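Local structure of protein argonaute (5G5S) at residues L178-G183 against Y444-K449; M307-T312 against S657-L662; L451-I456 against N699-E704; D621-P626 against S633-L638. The protein cleaves single-stranded target DNA, using short DNA strands as guides to find the complementary sequence, and may defend the cell against invading genetic elements. All coordinates share one frame; numbering follows the deposited sequence. Where two conformers were deposited one is given.

Contact 1 of 4, residues L178-G183 against Y444-K449; sequences LEEYVG and YEILKK
Glu-445, on the helix 442-452, receives the bent side chain of Glu-180 on its CB: Glu-180 OE1 lies 3.3 Å from Glu-445 CB, the two chains crossing at about a right angle. With chi1 at -68°, Glu-445 CG lies beside its own backbone N, and beyond it the carboxylate leads away from Glu-180 to a salt bridge with Lys-448, three residues on, whose hydrogen bond is weak. Even so, Glu-180 OE1 and Glu-445 OE1 are 4.7 Å apart, a like-charge proximity that probably costs some energy. Ile-446 follows with a purely apolar surface; its CD1 reaches Glu-180 CG at 3.6 Å as the two side chains slide past each other in opposite directions, so the methylene part of a glutamate packs on a branched aliphatic residue. The long chain of Lys-449 leaves the helix with CG anti to the backbone N and bends at chi3 (87°), and NZ meets Glu-179 OE1 at 2.8 Å on the anti lone pair, a salt bridge. NZ also donates to the carbonyl of Lys-698, so the ammonium ties three parts of the chain together; Glu-180 OE2, at 4.1 Å from Lys-449 NZ, probably adds to the favourable field. Glu-179 opens a type I turn that runs to Val-182. Here a charged, partly buried interdomain contact joins the PAZ domain to the Mid domain, the pair that separates when guide DNA binds.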
# COMPACT_ATOMS: atom_id res chain seq x y z
N LEU A 178 2.80 -10.19 17.50
CA LEU A 178 2.23 -8.86 17.59
C LEU A 178 2.89 -7.89 16.59
O LEU A 178 2.19 -7.11 15.95
CB LEU A 178 2.33 -8.31 19.02
CG LEU A 178 1.47 -7.10 19.35
CD1 LEU A 178 -0.01 -7.44 19.29
CD2 LEU A 178 1.81 -6.53 20.70
N GLU A 179 4.23 -7.99 16.42
CA GLU A 179 5.01 -7.16 15.49
C GLU A 179 4.58 -7.38 14.03
O GLU A 179 4.57 -6.43 13.26
CB GLU A 179 6.52 -7.41 15.66
CG GLU A 179 7.02 -7.08 17.06
CD GLU A 179 8.49 -7.30 17.37
OE1 GLU A 179 9.15 -8.09 16.66
OE2 GLU A 179 8.97 -6.70 18.36
N GLU A 180 4.16 -8.61 13.69
CA GLU A 180 3.65 -8.97 12.37
C GLU A 180 2.33 -8.26 12.03
O GLU A 180 1.89 -8.31 10.87
CB GLU A 180 3.47 -10.49 12.27
CG GLU A 180 4.75 -11.25 11.96
CD GLU A 180 5.58 -10.70 10.83
OE1 GLU A 180 5.05 -10.54 9.71
OE2 GLU A 180 6.77 -10.39 11.08
N TYR A 181 1.68 -7.62 13.04
CA TYR A 181 0.42 -6.89 12.91
C TYR A 181 0.60 -5.38 12.73
O TYR A 181 -0.39 -4.67 12.58
CB TYR A 181 -0.59 -7.31 14.00
CG TYR A 181 -1.16 -8.68 13.73
CD1 TYR A 181 -0.45 -9.83 14.07
CD2 TYR A 181 -2.34 -8.84 13.01
CE1 TYR A 181 -0.93 -11.10 13.75
CE2 TYR A 181 -2.82 -10.10 12.68
CZ TYR A 181 -2.12 -11.23 13.06
OH TYR A 181 -2.58 -12.48 12.73
N VAL A 182 1.87 -4.91 12.66
CA VAL A 182 2.19 -3.51 12.38
C VAL A 182 1.70 -3.21 10.94
O VAL A 182 2.03 -3.95 10.01
CB VAL A 182 3.70 -3.18 12.58
CG1 VAL A 182 4.02 -1.77 12.10
CG2 VAL A 182 4.12 -3.35 14.03
N GLY A 183 0.85 -2.20 10.82
CA GLY A 183 0.24 -1.81 9.55
C GLY A 183 -1.20 -2.24 9.42
O GLY A 183 -1.87 -1.87 8.45
N TYR A 444 6.64 -17.93 10.15
CA TYR A 444 7.61 -18.03 9.05
C TYR A 444 8.21 -16.67 8.74
O TYR A 444 9.40 -16.58 8.43
CB TYR A 444 6.97 -18.64 7.78
CG TYR A 444 6.58 -20.10 7.91
CD1 TYR A 444 7.51 -21.06 8.30
CD2 TYR A 444 5.30 -20.54 7.57
CE1 TYR A 444 7.16 -22.41 8.40
CE2 TYR A 444 4.95 -21.89 7.63
CZ TYR A 444 5.88 -22.82 8.07
OH TYR A 444 5.54 -24.14 8.15
N GLU A 445 7.39 -15.60 8.87
CA GLU A 445 7.82 -14.20 8.69
C GLU A 445 8.70 -13.78 9.88
O GLU A 445 9.65 -13.02 9.70
CB GLU A 445 6.60 -13.27 8.55
CG GLU A 445 5.79 -13.45 7.27
CD GLU A 445 6.52 -13.19 5.97
OE1 GLU A 445 7.26 -12.18 5.89
OE2 GLU A 445 6.37 -14.01 5.04
N ILE A 446 8.39 -14.31 11.10
CA ILE A 446 9.18 -14.09 12.32
C ILE A 446 10.57 -14.70 12.10
O ILE A 446 11.56 -14.05 12.42
CB ILE A 446 8.47 -14.63 13.61
CG1 ILE A 446 7.25 -13.77 13.99
CG2 ILE A 446 9.41 -14.81 14.81
CD1 ILE A 446 7.52 -12.25 14.07
N LEU A 447 10.62 -15.91 11.50
CA LEU A 447 11.85 -16.61 11.18
C LEU A 447 12.73 -15.81 10.22
O LEU A 447 13.91 -15.64 10.50
CB LEU A 447 11.59 -18.04 10.65
CG LEU A 447 12.83 -18.96 10.50
CD1 LEU A 447 13.44 -19.29 11.85
CD2 LEU A 447 12.49 -20.23 9.76
N LYS A 448 12.15 -15.26 9.14
CA LYS A 448 12.89 -14.45 8.16
C LYS A 448 13.54 -13.20 8.76
O LYS A 448 14.71 -12.92 8.49
CB LYS A 448 11.98 -14.04 7.00
CG LYS A 448 11.57 -15.20 6.12
CD LYS A 448 11.12 -14.72 4.74
CE LYS A 448 9.79 -14.01 4.72
NZ LYS A 448 9.34 -13.76 3.33
N LYS A 449 12.76 -12.46 9.56
CA LYS A 449 13.15 -11.24 10.24
C LYS A 449 14.35 -11.47 11.17
O LYS A 449 15.37 -10.80 11.02
CB LYS A 449 11.93 -10.66 10.98
CG LYS A 449 12.17 -9.35 11.70
CD LYS A 449 10.89 -8.84 12.32
CE LYS A 449 10.62 -9.36 13.71
NZ LYS A 449 9.20 -9.17 14.10

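Contact 2 of 4, residues M307-T312 against S657-L662; sequences MKFNNT and SIMQLL
Gln-660 OE1 accepts the backbone N-H of Asn-310 at 2.8 Å, the N-H pointing almost straight at the oxygen (163°) and lying in the carbonyl plane on a lone pair. The other half of the same amide turns back to the same residue: Gln-660 NE2 donates to Asn-310 O at 3.2 Å, with the acceptor somewhat out of the amide plane. One glutamine thus satisfies both the N-H and the C=O of a single loop residue, a task that needs a donor and an acceptor side by side and suits a primary amide. To get there the chain starts with CG anti to the backbone N (chi1 -178°), and a bend at chi2 turns CD toward the loop. NE2 also donates to Asp-664, one turn further along the helix, and the same carboxylate oxygen is bonded to Thr-312 OG1, so this aspartate links loop and helix beside the glutamine.

The contact fastens the end of strand 302-308, which lies between strands 7-12 and 614-618 in the sheet, to the helix 656-666 that packs on this mixed sheet built around the RNase H-like PIWI strands. Deeper in, Phe-309 replaces polar bonds with apolar packing: its CE1 meets Met-659 CB at 3.6 Å, and Met-659 O lies over one face of the ring. The flat ring lies between the helix and the sheet, where it also meets the rings of Tyr-663 and Phe-624. Asn-310 lays its CB 3.6 Å from Gln-660 OE1, while its amide lies nearly parallel to that of Gln-660, planes 9° apart, on the solvent side.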
# COMPACT_ATOMS: atom_id res chain seq x y z
N MET A 307 -8.76 2.89 -22.31
CA MET A 307 -7.61 2.57 -23.15
C MET A 307 -7.08 1.20 -22.63
O MET A 307 -7.30 0.85 -21.46
CB MET A 307 -6.50 3.65 -23.03
CG MET A 307 -5.66 3.53 -21.74
SD MET A 307 -4.21 4.59 -21.55
CE MET A 307 -3.03 3.71 -22.48
N LYS A 308 -6.36 0.46 -23.48
CA LYS A 308 -5.73 -0.79 -23.07
C LYS A 308 -4.23 -0.54 -23.09
O LYS A 308 -3.72 0.04 -24.05
CB LYS A 308 -6.14 -1.97 -23.97
CG LYS A 308 -5.87 -3.32 -23.31
CD LYS A 308 -6.76 -4.43 -23.85
CE LYS A 308 -7.78 -4.92 -22.85
NZ LYS A 308 -7.17 -5.75 -21.78
N PHE A 309 -3.52 -0.91 -22.01
CA PHE A 309 -2.09 -0.67 -21.95
C PHE A 309 -1.30 -1.64 -22.82
O PHE A 309 -1.73 -2.77 -23.04
CB PHE A 309 -1.58 -0.74 -20.50
CG PHE A 309 -2.29 0.15 -19.50
CD1 PHE A 309 -2.40 1.52 -19.72
CD2 PHE A 309 -2.78 -0.37 -18.31
CE1 PHE A 309 -3.04 2.34 -18.80
CE2 PHE A 309 -3.40 0.46 -17.37
CZ PHE A 309 -3.53 1.81 -17.62
N ASN A 310 -0.15 -1.20 -23.34
CA ASN A 310 0.70 -2.07 -24.14
C ASN A 310 1.46 -3.00 -23.22
O ASN A 310 1.81 -2.61 -22.10
CB ASN A 310 1.69 -1.25 -24.97
CG ASN A 310 1.02 -0.31 -25.93
OD1 ASN A 310 0.02 -0.64 -26.59
ND2 ASN A 310 1.57 0.89 -26.03
N ASN A 311 1.69 -4.23 -23.67
CA ASN A 311 2.43 -5.22 -22.89
C ASN A 311 3.91 -4.94 -23.14
O ASN A 311 4.54 -5.53 -24.02
CB ASN A 311 2.03 -6.64 -23.31
CG ASN A 311 2.63 -7.73 -22.46
OD1 ASN A 311 2.75 -7.60 -21.24
ND2 ASN A 311 2.98 -8.83 -23.10
N THR A 312 4.44 -3.95 -22.41
CA THR A 312 5.81 -3.46 -22.55
C THR A 312 6.84 -4.58 -22.38
O THR A 312 6.74 -5.36 -21.43
CB THR A 312 6.01 -2.19 -21.72
OG1 THR A 312 5.09 -1.20 -22.20
CG2 THR A 312 7.43 -1.63 -21.77
N SER A 657 0.27 8.54 -21.62
CA SER A 657 1.71 8.47 -21.36
C SER A 657 2.02 8.06 -19.93
O SER A 657 2.71 7.06 -19.76
CB SER A 657 2.41 9.79 -21.69
OG SER A 657 2.23 10.11 -23.06
N ILE A 658 1.52 8.82 -18.91
CA ILE A 658 1.79 8.48 -17.50
C ILE A 658 1.21 7.16 -17.08
O ILE A 658 1.88 6.44 -16.35
CB ILE A 658 1.45 9.53 -16.42
CG1 ILE A 658 0.22 10.37 -16.73
CG2 ILE A 658 2.66 10.27 -15.89
CD1 ILE A 658 -0.98 9.88 -16.06
N MET A 659 -0.01 6.83 -17.54
CA MET A 659 -0.68 5.57 -17.20
C MET A 659 0.10 4.41 -17.76
O MET A 659 0.26 3.43 -17.04
CB MET A 659 -2.16 5.58 -17.60
CG MET A 659 -3.00 6.55 -16.75
SD MET A 659 -4.79 6.43 -17.02
CE MET A 659 -5.26 5.45 -15.73
N GLN A 660 0.68 4.55 -18.96
CA GLN A 660 1.53 3.52 -19.54
C GLN A 660 2.79 3.37 -18.71
O GLN A 660 3.17 2.25 -18.40
CB GLN A 660 1.86 3.79 -21.02
CG GLN A 660 2.71 2.70 -21.71
CD GLN A 660 2.01 1.38 -21.84
OE1 GLN A 660 0.98 1.26 -22.50
NE2 GLN A 660 2.56 0.34 -21.22
N LEU A 661 3.41 4.49 -18.29
CA LEU A 661 4.59 4.48 -17.43
C LEU A 661 4.30 3.80 -16.09
O LEU A 661 5.10 2.99 -15.63
CB LEU A 661 5.15 5.91 -17.20
CG LEU A 661 6.27 6.05 -16.13
CD1 LEU A 661 7.50 5.25 -16.50
CD2 LEU A 661 6.66 7.47 -15.93
N LEU A 662 3.17 4.14 -15.47
CA LEU A 662 2.76 3.58 -14.19
C LEU A 662 2.49 2.10 -14.30
O LEU A 662 2.93 1.34 -13.44
CB LEU A 662 1.56 4.35 -13.61
CG LEU A 662 1.83 5.84 -13.27
CD1 LEU A 662 0.58 6.53 -12.78
CD2 LEU A 662 2.99 6.01 -12.30

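Contact 3 of 4, residues L451-I456 against N699-E704; sequences LFDLKI and NWKIDE
Phe-452 and Asp-453 face Trp-700 and Lys-701 where the end of helix 442-452 meets the loop between helices 684-697 and 704-708, Asp-453 CA and Lys-701 CA being 6.1 Å apart. The helix finishes in a Schellman motif: Lys-455, the C-prime residue, has positive phi, and Ile-456 N bonds back to Leu-451 O at 3.0 Å. The partner segment 699-704 begins with a Schellman C-prime residue of its own, Asn-699, and reaches Asp-703, N-cap of the next helix. No hydrogen bond crosses between the segments, so side chains do the joining, Phe-452 above all. CG anti to the backbone N (chi1 -175°) directs the ring toward the linker, where Phe-452 CB touches Trp-700 CZ3 at 3.4 Å; the two rings lie oblique, planes at 41°. Farther along, Phe-452 CE2 meets Lys-701 CE at 3.8 Å, and Asp-703 CB comes in the ring plane at the edge, 3.6 Å from Phe-452 CZ. The phenyl ring is long enough to touch Trp-700, Lys-701 and Asp-703 at once. Nearer the solvent, Asp-453 OD1 packs on Lys-701 CB at 3.4 Å, while Lys-701 NZ turns to a salt bridge with Asp-703 OD2. Tyr-713 stacks on Phe-452, its hydroxyl donates to Lys-701 O and accepts from Asp-703 N, Leu-706 of helix 704-708 touches the phenyl ring, and Leu-451 packs against strand 428-434 and helix 412-420.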
# COMPACT_ATOMS: atom_id res chain seq x y z
N LEU A 451 16.32 -14.07 11.24
CA LEU A 451 17.38 -14.64 10.41
C LEU A 451 18.21 -13.50 9.83
O LEU A 451 19.43 -13.59 9.83
CB LEU A 451 16.74 -15.46 9.26
CG LEU A 451 17.14 -16.92 9.03
CD1 LEU A 451 17.45 -17.65 10.31
CD2 LEU A 451 16.06 -17.65 8.28
N PHE A 452 17.55 -12.41 9.36
CA PHE A 452 18.23 -11.23 8.81
C PHE A 452 19.06 -10.44 9.85
O PHE A 452 20.06 -9.83 9.48
CB PHE A 452 17.27 -10.32 8.03
CG PHE A 452 17.99 -9.18 7.36
CD1 PHE A 452 18.75 -9.39 6.21
CD2 PHE A 452 18.01 -7.91 7.94
CE1 PHE A 452 19.48 -8.36 5.64
CE2 PHE A 452 18.78 -6.89 7.39
CZ PHE A 452 19.50 -7.11 6.24
N ASP A 453 18.65 -10.48 11.13
CA ASP A 453 19.37 -9.84 12.23
C ASP A 453 20.76 -10.49 12.40
O ASP A 453 21.67 -9.85 12.94
CB ASP A 453 18.58 -9.97 13.54
CG ASP A 453 17.57 -8.87 13.81
OD1 ASP A 453 17.60 -7.84 13.09
OD2 ASP A 453 16.80 -9.01 14.79
N LEU A 454 20.90 -11.74 11.91
CA LEU A 454 22.09 -12.59 11.88
C LEU A 454 22.77 -12.51 10.47
O LEU A 454 23.62 -13.35 10.16
CB LEU A 454 21.64 -14.05 12.14
CG LEU A 454 21.66 -14.60 13.57
CD1 LEU A 454 20.57 -13.98 14.44
CD2 LEU A 454 21.42 -16.08 13.55
N LYS A 455 22.37 -11.53 9.63
CA LYS A 455 22.85 -11.30 8.25
C LYS A 455 22.48 -12.43 7.25
O LYS A 455 23.13 -12.57 6.21
CB LYS A 455 24.35 -10.92 8.21
N ILE A 456 21.41 -13.20 7.55
CA ILE A 456 20.94 -14.29 6.69
C ILE A 456 19.70 -13.84 5.92
O ILE A 456 18.64 -13.66 6.51
CB ILE A 456 20.66 -15.64 7.46
CG1 ILE A 456 21.59 -15.91 8.69
CG2 ILE A 456 20.52 -16.84 6.52
CD1 ILE A 456 23.08 -16.17 8.45
N ASN A 699 10.19 -3.97 13.37
CA ASN A 699 11.54 -3.99 13.91
C ASN A 699 12.55 -4.84 13.14
O ASN A 699 13.41 -5.49 13.75
CB ASN A 699 11.56 -4.18 15.46
CG ASN A 699 10.73 -3.15 16.20
OD1 ASN A 699 10.98 -1.94 16.14
ND2 ASN A 699 9.69 -3.61 16.89
N TRP A 700 12.48 -4.81 11.78
CA TRP A 700 13.47 -5.43 10.89
C TRP A 700 14.70 -4.52 10.99
O TRP A 700 14.56 -3.31 11.21
CB TRP A 700 13.00 -5.40 9.42
CG TRP A 700 12.25 -6.61 8.95
CD1 TRP A 700 10.91 -6.85 9.06
CD2 TRP A 700 12.79 -7.69 8.16
NE1 TRP A 700 10.59 -8.04 8.45
CE2 TRP A 700 11.72 -8.57 7.88
CE3 TRP A 700 14.07 -8.01 7.69
CZ2 TRP A 700 11.89 -9.75 7.15
CZ3 TRP A 700 14.24 -9.17 6.95
CH2 TRP A 700 13.16 -10.04 6.70
N LYS A 701 15.90 -5.09 10.80
CA LYS A 701 17.17 -4.35 10.85
C LYS A 701 17.34 -3.48 9.59
O LYS A 701 16.95 -3.88 8.50
CB LYS A 701 18.33 -5.35 10.95
CG LYS A 701 19.70 -4.74 11.19
CD LYS A 701 20.81 -5.79 11.20
CE LYS A 701 21.51 -5.91 9.87
NZ LYS A 701 22.65 -6.87 9.93
N ILE A 702 17.91 -2.27 9.77
CA ILE A 702 18.25 -1.36 8.68
C ILE A 702 19.70 -1.69 8.36
O ILE A 702 20.57 -1.53 9.24
CB ILE A 702 18.09 0.14 9.04
CG1 ILE A 702 16.67 0.50 9.47
CG2 ILE A 702 18.59 1.05 7.90
CD1 ILE A 702 16.60 1.78 10.31
N ASP A 703 19.96 -2.21 7.15
CA ASP A 703 21.31 -2.56 6.70
C ASP A 703 21.63 -1.63 5.56
O ASP A 703 21.20 -1.87 4.42
CB ASP A 703 21.39 -4.03 6.27
CG ASP A 703 22.79 -4.57 6.11
OD1 ASP A 703 23.62 -3.92 5.43
OD2 ASP A 703 23.05 -5.70 6.59
N GLU A 704 22.33 -0.52 5.89
CA GLU A 704 22.71 0.58 5.00
C GLU A 704 23.34 0.16 3.69
O GLU A 704 22.92 0.66 2.65
CB GLU A 704 23.60 1.60 5.73
CG GLU A 704 22.84 2.48 6.70
CD GLU A 704 23.72 3.18 7.72
OE1 GLU A 704 24.38 2.48 8.53
OE2 GLU A 704 23.74 4.43 7.73

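Contact 4 of 4, residues D621-P626 against S633-L638; sequences DGIFLP and SNPVKL
Gly-622 and Leu-638 form the tight end of this antiparallel pair, their CA atoms only 4.4 Å apart. Gly-622 N to Leu-638 O and the return bond from Leu-638 N to Gly-622 O both measure 2.8 Å, and a CB on Gly-622 would fall too close to Leu-638 CB, so glycine suits the close pairing. Two residues on, Phe-624 and Val-636 make the second hydrogen-bonded pair, with Val-636 N to Phe-624 O nearly straight at 177°. On the same face as Leu-638, the Phe-624 ring stands beside Val-636, whose CB meets the ring edge at CD2, 3.9 Å away; CG anti to the backbone N (chi1 -169°) sets the ring there. These apolar residues suit a buried face, which helix 656-666 covers through Leu-662 and Met-659.

The face of Ile-623 and Lys-637 is looser. Ile-623 CG2 touches Pro-635 CB at 3.8 Å, but Lys-637 is partly exposed and lays its aliphatic CG and CD against Asp-621, whose carboxylate bonds to Tyr-605. Toward the turn the strand pairing ends, and Leu-625 CD1 packs on Ser-633 OG and Pro-635 CA, each 3.8 Å away, with Ser-633 and Asn-634 partly exposed. The two strands form a beta hairpin in the central sheet of the RNase H-like PIWI domain, and the connection between them includes the region that binds the phosphorylated 5' end of guide DNA.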
# COMPACT_ATOMS: atom_id res chain seq x y z
N ASP A 621 -9.71 12.37 -12.61
CA ASP A 621 -9.08 11.24 -11.91
C ASP A 621 -8.78 10.11 -12.87
O ASP A 621 -9.63 9.73 -13.66
CB ASP A 621 -9.96 10.68 -10.77
CG ASP A 621 -10.25 11.60 -9.60
OD1 ASP A 621 -9.41 12.49 -9.32
OD2 ASP A 621 -11.27 11.38 -8.92
N GLY A 622 -7.58 9.55 -12.75
CA GLY A 622 -7.17 8.39 -13.52
C GLY A 622 -7.69 7.15 -12.82
O GLY A 622 -7.56 7.03 -11.60
N ILE A 623 -8.36 6.28 -13.57
CA ILE A 623 -8.90 5.02 -13.06
C ILE A 623 -8.03 3.94 -13.71
O ILE A 623 -8.12 3.68 -14.91
CB ILE A 623 -10.42 4.84 -13.29
CG1 ILE A 623 -11.23 6.02 -12.71
CG2 ILE A 623 -10.90 3.49 -12.71
CD1 ILE A 623 -12.73 6.01 -13.13
N PHE A 624 -7.16 3.35 -12.89
CA PHE A 624 -6.10 2.41 -13.22
C PHE A 624 -6.45 0.98 -12.75
O PHE A 624 -6.63 0.75 -11.56
CB PHE A 624 -4.82 2.97 -12.56
CG PHE A 624 -3.48 2.38 -12.89
CD1 PHE A 624 -2.84 2.70 -14.09
CD2 PHE A 624 -2.79 1.60 -11.97
CE1 PHE A 624 -1.58 2.18 -14.39
CE2 PHE A 624 -1.53 1.08 -12.27
CZ PHE A 624 -0.94 1.36 -13.48
N LEU A 625 -6.58 0.03 -13.71
CA LEU A 625 -6.89 -1.37 -13.41
C LEU A 625 -5.84 -2.29 -14.12
O LEU A 625 -6.08 -2.80 -15.22
CB LEU A 625 -8.35 -1.70 -13.79
CG LEU A 625 -8.97 -2.98 -13.22
CD1 LEU A 625 -9.08 -2.92 -11.69
CD2 LEU A 625 -10.34 -3.23 -13.82
N PRO A 626 -4.63 -2.44 -13.50
CA PRO A 626 -3.54 -3.13 -14.20
C PRO A 626 -3.51 -4.65 -14.26
O PRO A 626 -3.25 -5.21 -15.32
CB PRO A 626 -2.28 -2.57 -13.52
CG PRO A 626 -2.71 -2.28 -12.12
CD PRO A 626 -4.16 -1.85 -12.22
N SER A 633 -11.52 -7.26 -8.15
CA SER A 633 -10.38 -6.39 -7.93
C SER A 633 -10.79 -4.92 -7.90
O SER A 633 -11.73 -4.52 -8.56
CB SER A 633 -9.35 -6.59 -9.03
OG SER A 633 -9.92 -6.34 -10.29
N ASN A 634 -10.09 -4.14 -7.09
CA ASN A 634 -10.39 -2.72 -6.97
C ASN A 634 -9.42 -1.90 -7.79
O ASN A 634 -8.23 -2.19 -7.83
CB ASN A 634 -10.26 -2.29 -5.52
CG ASN A 634 -11.34 -2.88 -4.64
OD1 ASN A 634 -12.28 -3.49 -5.13
ND2 ASN A 634 -11.21 -2.69 -3.34
N PRO A 635 -9.92 -0.87 -8.46
CA PRO A 635 -9.04 0.01 -9.24
C PRO A 635 -8.18 0.93 -8.35
O PRO A 635 -8.45 1.10 -7.15
CB PRO A 635 -10.01 0.80 -10.12
CG PRO A 635 -11.27 0.79 -9.38
CD PRO A 635 -11.34 -0.47 -8.59
N VAL A 636 -7.13 1.49 -8.95
CA VAL A 636 -6.21 2.43 -8.33
C VAL A 636 -6.58 3.81 -8.87
O VAL A 636 -6.78 3.97 -10.08
CB VAL A 636 -4.72 2.07 -8.64
CG1 VAL A 636 -3.77 3.07 -8.00
CG2 VAL A 636 -4.39 0.65 -8.21
N LYS A 637 -6.69 4.81 -7.98
CA LYS A 637 -6.99 6.18 -8.38
C LYS A 637 -5.70 6.99 -8.55
O LYS A 637 -4.83 6.95 -7.67
CB LYS A 637 -7.92 6.86 -7.38
CG LYS A 637 -8.44 8.21 -7.85
CD LYS A 637 -9.35 8.88 -6.83
CE LYS A 637 -8.62 9.45 -5.64
NZ LYS A 637 -9.54 10.20 -4.75
N LEU A 638 -5.58 7.69 -9.68
CA LEU A 638 -4.46 8.59 -10.02
C LEU A 638 -5.01 10.01 -9.97
O LEU A 638 -6.08 10.28 -10.51
CB LEU A 638 -3.86 8.27 -11.39
CG LEU A 638 -3.58 6.79 -11.68
CD1 LEU A 638 -3.10 6.60 -13.10
CD2 LEU A 638 -2.59 6.18 -10.68

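Overall arrangement
The four contacts fall into two neighbourhoods. Contacts 1 and 3 have centres 13 Å apart, share the helix 442-452 and touch where Trp-700 packs on Lys-448 and Lys-449; together they bring the PAZ domain and the C-terminal linker to one Mid helix. Contacts 2 and 4, with centres 12 Å apart, both reach the same mixed sheet and meet where helix 656-666 lies against strand 621-625. Centres of contacts 1 and 2 lie 35 Å apart, on opposite sides of the chain's centre. Along the sequence, the segments of contacts 1 and 2 alternate, and 621-638 falls between the segments of contact 2 and of contact 3, so remote chain parts are interleaved in the bilobal protein.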